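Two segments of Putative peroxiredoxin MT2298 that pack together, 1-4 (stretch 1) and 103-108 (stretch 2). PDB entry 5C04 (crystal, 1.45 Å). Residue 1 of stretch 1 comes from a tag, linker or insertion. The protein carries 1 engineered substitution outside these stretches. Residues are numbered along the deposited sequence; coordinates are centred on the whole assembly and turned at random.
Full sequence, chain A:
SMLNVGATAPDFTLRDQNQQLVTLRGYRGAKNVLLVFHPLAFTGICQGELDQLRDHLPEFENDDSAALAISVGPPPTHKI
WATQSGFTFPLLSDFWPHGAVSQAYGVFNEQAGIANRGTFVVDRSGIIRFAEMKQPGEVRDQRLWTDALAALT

Stretch 1, residues 1-4: SMLN
Stretch 2 103-108: QAYGVF

Residues 1-4 form an extended segment without regular secondary structure: M2, L3 and N4 have phi/psi of -52/135, -64/144 and -102/163, and S1, a tag residue, has psi 149. This segment lies against the end of a helix. Q103 (-64/-43) and A104 (-59/-33) are helical, Y105 follows at -89/-4, and G106 leaves helical geometry with 76/24, completing a Schellman motif. G106 N bonds back to Q103 O at 3.0 Å; the chain continues through V107 (-123/23) and F108 (-88/140). In register, M2 CA is 4.0 Å from G106 CA and L3 CA is 5.6 Å from Y105 CA, so the two chains run locally antiparallel at this pair of steps.

A single hydrogen bond joins the backbones. L3 N donates to Y105 O at 3.1 Å, with a nearly straight N-H...O angle of 165°. Two CA-H...O contacts support it: M2 CA approaches the same acceptor, Y105 O, at 3.6 Å, and G106 CA lies 3.4 Å from S1 O. M2 N lies 3.3 Å from G106 O, but its poor angle precludes a hydrogen bond. Glycine suits position 106 twice over: positive phi favours it, and an ideal CB would fall 2.0 Å from S1 O and 2.9 Å from M2 N, both clashes.

L3 directs its CA-to-CB bond toward the helix end. With chi1 m and chi2 t, its CD1 reaches 3.5 Å from A104 O and 4.1 Å from Y105 CD2, giving the aliphatic chain an apolar neighbour in the tyrosine ring. Y105 (chi1 -80°, chi2 77°) is buried, its OH hydrogen-bonded elsewhere in the structure. M2 starts sideways and its end leads away (t, t, p), yet its CG meets V107 CG1 at 4.1 Å; V107, chi1 m, offers a compact, buried apolar surface. N4, Q103 and F108 make no contact across the interface.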

ATOM      1  N   SER A   1     -17.241 -16.368  -1.216  1.00 49.13           N
ATOM      2  CA  SER A   1     -16.722 -17.391  -0.248  1.00 42.36           C
ATOM      3  C   SER A   1     -15.358 -17.964  -0.627  1.00 32.66           C
ATOM      4  O   SER A   1     -15.013 -18.107  -1.791  1.00 33.99           O
ATOM      5  CB  SER A   1     -17.725 -18.540  -0.080  1.00 46.98           C
ATOM      6  OG  SER A   1     -18.713 -18.202   0.881  1.00 53.25           O
ATOM      7  N   MET A   2     -14.603 -18.315   0.409  1.00 39.81           N
ATOM      8  CA  MET A   2     -13.300 -18.951   0.277  1.00 36.09           C
ATOM      9  C   MET A   2     -13.404 -20.168  -0.635  1.00 37.32           C
ATOM     10  O   MET A   2     -14.318 -20.985  -0.484  1.00 38.17           O
ATOM     11  CB  MET A   2     -12.829 -19.370   1.676  1.00 34.86           C
ATOM     12  CG  MET A   2     -11.492 -20.091   1.761  1.00 34.10           C
ATOM     13  SD  MET A   2     -11.378 -21.070   3.284  1.00 33.36           S
ATOM     14  CE  MET A   2     -12.366 -22.537   2.950  1.00 35.99           C
ATOM     15  N   LEU A   3     -12.467 -20.316  -1.562  1.00 35.78           N
ATOM     16  CA  LEU A   3     -12.432 -21.512  -2.402  1.00 36.87           C
ATOM     17  C   LEU A   3     -12.163 -22.733  -1.542  1.00 37.77           C
ATOM     18  O   LEU A   3     -11.419 -22.664  -0.572  1.00 35.30           O
ATOM     19  CB  LEU A   3     -11.350 -21.395  -3.469  1.00 36.66           C
ATOM     20  CG  LEU A   3     -11.541 -20.335  -4.564  1.00 36.90           C
ATOM     21  CD1 LEU A   3     -10.353 -20.383  -5.504  1.00 37.25           C
ATOM     22  CD2 LEU A   3     -12.837 -20.508  -5.356  1.00 39.56           C
ATOM     23  N   ASN A   4     -12.778 -23.859  -1.902  1.00 39.09           N
ATOM     24  CA  ASN A   4     -12.707 -25.059  -1.092  1.00 40.95           C
ATOM     25  C   ASN A   4     -11.726 -26.071  -1.639  1.00 38.63           C
ATOM     26  O   ASN A   4     -11.322 -26.015  -2.803  1.00 37.62           O
ATOM     27  CB  ASN A   4     -14.101 -25.685  -0.959  1.00 42.82           C
ATOM     28  CG  ASN A   4     -14.986 -24.912  -0.000  1.00 44.56           C
ATOM     29  OD1 ASN A   4     -14.687 -24.813   1.195  1.00 47.35           O
ATOM     30  ND2 ASN A   4     -16.061 -24.347  -0.511  1.00 45.79           N
ATOM     31  N   GLN A 103      -9.661 -11.634  -4.059  1.00 24.66           N
ATOM     32  CA  GLN A 103     -11.060 -11.831  -4.431  1.00 27.80           C
ATOM     33  C   GLN A 103     -11.281 -13.144  -5.176  1.00 28.09           C
ATOM     34  O   GLN A 103     -12.264 -13.821  -4.911  1.00 29.23           O
ATOM     35  CB  GLN A 103     -11.555 -10.678  -5.308  1.00 30.17           C
ATOM     36  CG  GLN A 103     -11.728  -9.376  -4.564  1.00 32.37           C
ATOM     37  CD  GLN A 103     -12.157  -8.270  -5.505  1.00 37.92           C
ATOM     38  OE1 GLN A 103     -11.652  -8.163  -6.624  1.00 40.84           O
ATOM     39  NE2 GLN A 103     -13.106  -7.457  -5.069  1.00 42.88           N
ATOM     40  N   ALA A 104     -10.388 -13.474  -6.109  1.00 27.28           N
ATOM     41  CA  ALA A 104     -10.482 -14.754  -6.862  1.00 28.52           C
ATOM     42  C   ALA A 104     -10.439 -15.953  -5.956  1.00 28.77           C
ATOM     43  O   ALA A 104     -11.020 -17.008  -6.291  1.00 29.83           O
ATOM     44  CB  ALA A 104      -9.355 -14.861  -7.882  1.00 28.75           C
ATOM     45  N   TYR A 105      -9.697 -15.861  -4.848  1.00 27.02           N
ATOM     46  CA  TYR A 105      -9.607 -16.949  -3.884  1.00 26.69           C
ATOM     47  C   TYR A 105     -10.695 -16.881  -2.813  1.00 26.40           C
ATOM     48  O   TYR A 105     -10.787 -17.795  -1.984  1.00 27.73           O
ATOM     49  CB  TYR A 105      -8.189 -17.020  -3.249  1.00 25.60           C
ATOM     50  CG  TYR A 105      -7.172 -17.705  -4.139  1.00 25.94           C
ATOM     51  CD1 TYR A 105      -6.602 -17.064  -5.244  1.00 26.42           C
ATOM     52  CD2 TYR A 105      -6.803 -19.040  -3.899  1.00 26.18           C
ATOM     53  CE1 TYR A 105      -5.694 -17.711  -6.082  1.00 26.84           C
ATOM     54  CE2 TYR A 105      -5.875 -19.683  -4.704  1.00 27.22           C
ATOM     55  CZ  TYR A 105      -5.348 -19.029  -5.816  1.00 28.33           C
ATOM     56  OH  TYR A 105      -4.439 -19.635  -6.652  1.00 29.40           O
ATOM     57  N   GLY A 106     -11.507 -15.825  -2.832  1.00 27.05           N
ATOM     58  CA  GLY A 106     -12.608 -15.652  -1.898  1.00 27.05           C
ATOM     59  C   GLY A 106     -12.198 -15.216  -0.512  1.00 26.59           C
ATOM     60  O   GLY A 106     -12.924 -15.417   0.451  1.00 29.06           O
ATOM     61  N   VAL A 107     -11.037 -14.571  -0.398  1.00 25.38           N
ATOM     62  CA  VAL A 107     -10.533 -14.194   0.922  1.00 24.27           C
ATOM     63  C   VAL A 107     -10.271 -12.698   1.067  1.00 24.19           C
ATOM     64  O   VAL A 107      -9.501 -12.300   1.939  1.00 23.56           O
ATOM     65  CB  VAL A 107      -9.261 -14.995   1.289  1.00 23.91           C
ATOM     66  CG1 VAL A 107      -9.578 -16.481   1.363  1.00 25.12           C
ATOM     67  CG2 VAL A 107      -8.143 -14.735   0.299  1.00 23.28           C
ATOM     68  N   PHE A 108     -10.919 -11.891   0.242  1.00 23.69           N
ATOM     69  CA  PHE A 108     -10.759 -10.435   0.337  1.00 23.20           C
ATOM     70  C   PHE A 108     -11.780  -9.891   1.327  1.00 26.00           C
ATOM     71  O   PHE A 108     -12.963 -10.325   1.331  1.00 28.24           O
ATOM     72  CB  PHE A 108     -10.913  -9.807  -1.040  1.00 23.87           C
ATOM     73  CG  PHE A 108     -10.599  -8.328  -1.095  1.00 23.06           C
ATOM     74  CD1 PHE A 108      -9.319  -7.851  -0.837  1.00 22.84           C
ATOM     75  CD2 PHE A 108     -11.587  -7.420  -1.461  1.00 24.11           C
ATOM     76  CE1 PHE A 108      -9.046  -6.483  -0.952  1.00 21.36           C
ATOM     77  CE2 PHE A 108     -11.312  -6.056  -1.559  1.00 23.28           C
ATOM     78  CZ  PHE A 108     -10.048  -5.603  -1.276  1.00 22.85           C
TER